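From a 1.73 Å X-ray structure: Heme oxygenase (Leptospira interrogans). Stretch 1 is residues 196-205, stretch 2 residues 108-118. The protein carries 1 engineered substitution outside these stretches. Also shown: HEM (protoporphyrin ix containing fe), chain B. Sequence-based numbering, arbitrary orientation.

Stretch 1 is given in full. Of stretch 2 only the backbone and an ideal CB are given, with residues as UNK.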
# COMPACT_ATOMS: atom_id res chain seq x y z
N ALA A 196 -6.81 -14.66 4.08
CA ALA A 196 -7.16 -14.98 2.68
C ALA A 196 -7.22 -13.69 1.83
O ALA A 196 -6.64 -13.64 0.74
CB ALA A 196 -8.50 -15.70 2.65
N GLU A 197 -7.79 -12.61 2.40
CA GLU A 197 -7.83 -11.32 1.69
C GLU A 197 -6.42 -10.74 1.49
O GLU A 197 -6.11 -10.30 0.38
CB GLU A 197 -8.78 -10.31 2.35
CG GLU A 197 -9.06 -9.07 1.49
CD GLU A 197 -9.74 -9.30 0.15
OE1 GLU A 197 -10.26 -10.41 -0.07
OE2 GLU A 197 -9.77 -8.36 -0.68
N SER A 198 -5.57 -10.81 2.52
CA SER A 198 -4.19 -10.32 2.46
C SER A 198 -3.42 -11.00 1.32
O SER A 198 -2.73 -10.32 0.55
CB SER A 198 -3.48 -10.53 3.80
OG SER A 198 -4.16 -9.83 4.83
N LYS A 199 -3.58 -12.32 1.17
CA LYS A 199 -2.95 -13.06 0.06
C LYS A 199 -3.40 -12.54 -1.31
O LYS A 199 -2.57 -12.38 -2.22
CB LYS A 199 -3.22 -14.55 0.19
CG LYS A 199 -2.52 -15.16 1.39
CD LYS A 199 -2.95 -16.61 1.56
CE LYS A 199 -2.24 -17.24 2.72
NZ LYS A 199 -0.95 -17.83 2.30
N GLN A 200 -4.71 -12.23 -1.44
CA GLN A 200 -5.31 -11.68 -2.65
C GLN A 200 -4.71 -10.31 -2.95
O GLN A 200 -4.39 -10.02 -4.11
CB GLN A 200 -6.84 -11.53 -2.46
CG GLN A 200 -7.69 -12.54 -3.19
CD GLN A 200 -7.43 -12.56 -4.67
OE1 GLN A 200 -7.81 -11.67 -5.44
NE2 GLN A 200 -6.72 -13.57 -5.06
N VAL A 201 -4.53 -9.49 -1.91
CA VAL A 201 -3.94 -8.14 -2.06
C VAL A 201 -2.51 -8.28 -2.58
O VAL A 201 -2.17 -7.56 -3.52
CB VAL A 201 -4.00 -7.27 -0.77
CG1 VAL A 201 -3.44 -5.87 -1.03
CG2 VAL A 201 -5.42 -7.16 -0.24
N PHE A 202 -1.69 -9.20 -2.02
CA PHE A 202 -0.33 -9.40 -2.53
C PHE A 202 -0.38 -9.74 -4.01
O PHE A 202 0.39 -9.19 -4.79
CB PHE A 202 0.45 -10.49 -1.76
CG PHE A 202 1.19 -9.98 -0.54
CD1 PHE A 202 2.42 -9.33 -0.67
CD2 PHE A 202 0.68 -10.18 0.73
CE1 PHE A 202 3.09 -8.84 0.46
CE2 PHE A 202 1.35 -9.70 1.86
CZ PHE A 202 2.54 -9.02 1.73
N LEU A 203 -1.34 -10.62 -4.41
CA LEU A 203 -1.49 -11.00 -5.82
C LEU A 203 -1.86 -9.80 -6.70
O LEU A 203 -1.34 -9.67 -7.83
CB LEU A 203 -2.56 -12.09 -5.96
CG LEU A 203 -2.53 -12.85 -7.29
CD1 LEU A 203 -1.32 -13.84 -7.35
CD2 LEU A 203 -3.84 -13.58 -7.52
N LEU A 204 -2.73 -8.91 -6.18
CA LEU A 204 -3.15 -7.72 -6.95
C LEU A 204 -1.98 -6.76 -7.14
O LEU A 204 -1.85 -6.20 -8.22
CB LEU A 204 -4.36 -7.04 -6.31
CG LEU A 204 -5.71 -7.83 -6.43
CD1 LEU A 204 -6.70 -7.35 -5.38
CD2 LEU A 204 -6.33 -7.66 -7.79
N ASN A 205 -1.09 -6.68 -6.14
CA ASN A 205 0.14 -5.88 -6.26
C ASN A 205 1.09 -6.48 -7.27
O ASN A 205 1.65 -5.75 -8.07
CB ASN A 205 0.82 -5.72 -4.89
CG ASN A 205 0.17 -4.60 -4.12
OD1 ASN A 205 0.55 -3.44 -4.28
ND2 ASN A 205 -0.94 -4.90 -3.44
N UNK A 108 -7.34 -1.24 -12.46
CA UNK A 108 -8.82 -1.31 -12.45
C UNK A 108 -9.36 -2.53 -11.69
O UNK A 108 -10.38 -2.41 -10.99
CB UNK A 108 -9.35 -1.34 -13.89
N UNK A 109 -8.71 -3.69 -11.83
CA UNK A 109 -9.15 -4.89 -11.15
C UNK A 109 -8.90 -4.79 -9.66
O UNK A 109 -9.71 -5.27 -8.86
CB UNK A 109 -8.45 -6.12 -11.72
N UNK A 110 -7.80 -4.11 -9.29
CA UNK A 110 -7.42 -3.88 -7.89
C UNK A 110 -8.44 -2.93 -7.26
O UNK A 110 -9.03 -3.29 -6.24
CB UNK A 110 -6.00 -3.31 -7.79
N UNK A 111 -8.74 -1.79 -7.90
CA UNK A 111 -9.73 -0.80 -7.44
C UNK A 111 -11.13 -1.46 -7.30
O UNK A 111 -11.84 -1.24 -6.32
CB UNK A 111 -9.79 0.38 -8.41
N UNK A 112 -11.51 -2.30 -8.27
CA UNK A 112 -12.77 -3.02 -8.21
C UNK A 112 -12.81 -3.90 -6.96
O UNK A 112 -13.84 -3.96 -6.28
CB UNK A 112 -12.97 -3.86 -9.47
N UNK A 113 -11.71 -4.60 -6.67
CA UNK A 113 -11.65 -5.45 -5.50
C UNK A 113 -11.88 -4.64 -4.25
O UNK A 113 -12.71 -5.03 -3.44
CB UNK A 113 -10.31 -6.18 -5.42
N UNK A 114 -11.21 -3.47 -4.15
CA UNK A 114 -11.35 -2.58 -2.99
C UNK A 114 -12.80 -2.13 -2.81
O UNK A 114 -13.34 -2.15 -1.69
CB UNK A 114 -10.44 -1.36 -3.14
N UNK A 115 -13.40 -1.68 -3.90
CA UNK A 115 -14.77 -1.18 -3.88
C UNK A 115 -15.77 -2.24 -3.46
O UNK A 115 -16.60 -1.97 -2.60
CB UNK A 115 -15.15 -0.64 -5.26
N UNK A 116 -15.71 -3.42 -4.07
CA UNK A 116 -16.61 -4.54 -3.81
C UNK A 116 -16.46 -5.11 -2.39
O UNK A 116 -17.46 -5.43 -1.75
CB UNK A 116 -16.36 -5.65 -4.84
N UNK A 117 -15.22 -5.16 -1.88
CA UNK A 117 -14.93 -5.59 -0.51
C UNK A 117 -15.54 -4.58 0.45
O UNK A 117 -16.26 -4.96 1.37
CB UNK A 117 -13.42 -5.73 -0.27
N UNK A 118 -15.29 -3.29 0.21
CA UNK A 118 -15.82 -2.24 1.05
C UNK A 118 -17.34 -2.32 1.18
O UNK A 118 -17.85 -2.15 2.27
CB UNK A 118 -15.41 -0.87 0.49
CHA HEM B . 7.69 -5.66 5.71
CHB HEM B . 4.42 -5.52 2.28
CHC HEM B . 7.94 -5.16 -0.93
CHD HEM B . 11.00 -4.40 2.52
C1A HEM B . 6.51 -5.64 5.05
C2A HEM B . 5.25 -5.86 5.68
C3A HEM B . 4.34 -5.84 4.71
C4A HEM B . 5.00 -5.60 3.51
CMA HEM B . 2.87 -5.99 4.85
CAA HEM B . 4.98 -6.05 7.15
CBA HEM B . 5.27 -7.49 7.64
CGA HEM B . 4.83 -7.66 9.03
O1A HEM B . 3.98 -8.44 9.31
O2A HEM B . 5.36 -6.96 9.88
C1B HEM B . 5.09 -5.43 1.08
C2B HEM B . 4.44 -5.51 -0.22
C3B HEM B . 5.45 -5.41 -1.11
C4B HEM B . 6.70 -5.28 -0.34
CMB HEM B . 2.98 -5.63 -0.53
CAB HEM B . 5.43 -5.43 -2.52
CBB HEM B . 4.37 -5.82 -3.01
C1C HEM B . 9.08 -4.77 -0.32
C2C HEM B . 10.23 -4.23 -0.96
C3C HEM B . 11.10 -4.01 0.05
C4C HEM B . 10.46 -4.38 1.29
CMC HEM B . 10.42 -3.96 -2.45
CAC HEM B . 12.43 -3.47 -0.13
CBC HEM B . 13.04 -2.93 0.84
C1D HEM B . 10.36 -4.79 3.68
C2D HEM B . 11.05 -4.86 5.00
C3D HEM B . 10.12 -5.17 5.87
C4D HEM B . 8.88 -5.33 5.10
CMD HEM B . 12.48 -4.55 5.27
CAD HEM B . 10.35 -5.39 7.34
CBD HEM B . 10.53 -4.13 8.11
CGD HEM B . 10.73 -4.37 9.58
O1D HEM B . 10.45 -5.39 10.07
O2D HEM B . 11.16 -3.47 10.22
NA HEM B . 6.28 -5.53 3.73
NB HEM B . 6.36 -5.35 0.87
NC HEM B . 9.28 -4.84 0.97
ND HEM B . 9.09 -5.07 3.82
FE HEM B . 7.78 -5.22 2.39

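The two helices run nearly antiparallel, at 157°, with axes 10.2 Å apart at closest approach. The gap is narrowest near position 110, whose CA lies 5.8 Å from Leu204 CA, and has widened to 9.4 Å between the CA of position 117 and Glu197 CA.

Position 108 has nothing of stretch 1 near its ideal CB, so stretch 1 sets no demand here and many helix-compatible side chains would do; it is Gln108. At 109 the CB points sideways, 4.7 Å from Leu204 CD2, and many side chains would do. It is Asp109, whose carboxylate leads away.

Position 110 points toward stretch 1, its ideal CB 4.3 Å from Leu204 CB. Beyond lie Val201 CG1 and the amide of Asn205, whose ND2 already donates to its own helix at Val201 O (2.9 Å). A flat apolar body would fit against the leucine, and an acceptor at its tip could use the amide's other hydrogen; leucine or methionine could supply the packing without the polar end. The residue is Tyr110. With chi1 t, its ring reaches across to stretch 1, one face covered by Leu204 CB, 3.9 Å from the ring centroid in a CH-pi contact. Val201 CG1 packs 4.0 Å from Tyr110 CZ, and Asn205 ND2 donates to Tyr110 OH at 2.9 Å.

Positions 111 and 112 are out of reach of stretch 1, so stretch 1 leaves their choice open; they are Val111 and Gln112.

Position 113 again points toward the partner. Its ideal CB is 3.8 Å from Leu204 CD1 and 5.3 Å from Glu197 OE2, so an aliphatic start and a cationic end are called for; lysine or arginine would suit, and glutamine could offer a neutral donor. Arg113 makes fullest use of the site. Its CG lies 3.8 Å from Leu204 CD1, and the guanidinium then meets the carboxylate with two donors: NE to Glu197 OE2 at 3.0 Å and NH2 to Glu197 OE1 at 2.8 Å, both nearly straight, forming a bidentate salt bridge. Gln200 CG covers one guanidinium face, 3.4 Å from Arg113 NH2, leaving the edge to the acid.

Position 114 points sideways with no contact, and is Ile114. Positions 115 and 116 have nothing of stretch 1 near their ideal CB, so long polar or charged chains are as welcome as any; they are Arg115 and Lys116.

At 117 the CB points toward Glu197, 4.5 Å from OE2. A donor could be tried, but an aliphatic chain can also pack there. Ile117 does the latter, its CG1 3.4 Å from Glu197 OE2. Position 118 faces elsewhere and is Ser118.

Stretch 2 (108-118) QDYVQRIRKIS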
# COMPACT_ATOMS: atom_id res chain seq x y z
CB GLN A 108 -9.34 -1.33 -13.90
CG GLN A 108 -9.27 0.03 -14.60
CD GLN A 108 -9.72 -0.11 -16.04
OE1 GLN A 108 -10.75 -0.71 -16.33
NE2 GLN A 108 -8.92 0.41 -16.97
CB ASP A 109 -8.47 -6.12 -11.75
CG ASP A 109 -8.92 -6.41 -13.18
OD1 ASP A 109 -9.98 -5.86 -13.61
OD2 ASP A 109 -8.25 -7.20 -13.85
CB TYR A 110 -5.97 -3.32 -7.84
CG TYR A 110 -5.24 -3.34 -6.50
CD1 TYR A 110 -5.94 -3.38 -5.29
CD2 TYR A 110 -3.85 -3.22 -6.44
CE1 TYR A 110 -5.27 -3.34 -4.06
CE2 TYR A 110 -3.18 -3.18 -5.22
CZ TYR A 110 -3.89 -3.25 -4.04
OH TYR A 110 -3.22 -3.14 -2.84
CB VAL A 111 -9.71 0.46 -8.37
CG1 VAL A 111 -10.92 1.38 -8.13
CG2 VAL A 111 -8.41 1.25 -8.21
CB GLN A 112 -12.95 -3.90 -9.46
CG GLN A 112 -14.15 -4.83 -9.38
CD GLN A 112 -15.48 -4.15 -9.63
OE1 GLN A 112 -15.64 -2.92 -9.53
NE2 GLN A 112 -16.48 -4.94 -9.97
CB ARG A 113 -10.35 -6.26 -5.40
CG ARG A 113 -10.27 -7.14 -4.16
CD ARG A 113 -11.20 -8.31 -4.26
NE ARG A 113 -10.94 -9.34 -3.25
CZ ARG A 113 -11.08 -10.64 -3.49
NH1 ARG A 113 -11.46 -11.06 -4.69
NH2 ARG A 113 -10.83 -11.52 -2.54
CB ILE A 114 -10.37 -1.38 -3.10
CG1 ILE A 114 -8.91 -1.83 -3.02
CG2 ILE A 114 -10.68 -0.29 -2.04
CD1 ILE A 114 -7.91 -0.81 -3.69
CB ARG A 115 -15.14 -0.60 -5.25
CG ARG A 115 -14.39 0.69 -5.49
CD ARG A 115 -14.56 1.18 -6.90
NE ARG A 115 -14.00 2.54 -7.04
CZ ARG A 115 -13.93 3.20 -8.19
NH1 ARG A 115 -14.33 2.63 -9.32
NH2 ARG A 115 -13.42 4.42 -8.23
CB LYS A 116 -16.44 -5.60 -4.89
CG LYS A 116 -16.98 -5.19 -6.26
CD LYS A 116 -18.45 -5.53 -6.41
CE LYS A 116 -19.01 -5.24 -7.78
NZ LYS A 116 -19.17 -3.78 -8.01
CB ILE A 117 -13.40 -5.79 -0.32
CG1 ILE A 117 -12.95 -7.11 -0.99
CG2 ILE A 117 -12.97 -5.75 1.18
CD1 ILE A 117 -13.45 -8.40 -0.29
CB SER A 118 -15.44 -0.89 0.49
OG SER A 118 -16.10 0.16 1.18
O HOH W 1 7.52 -2.95 2.45
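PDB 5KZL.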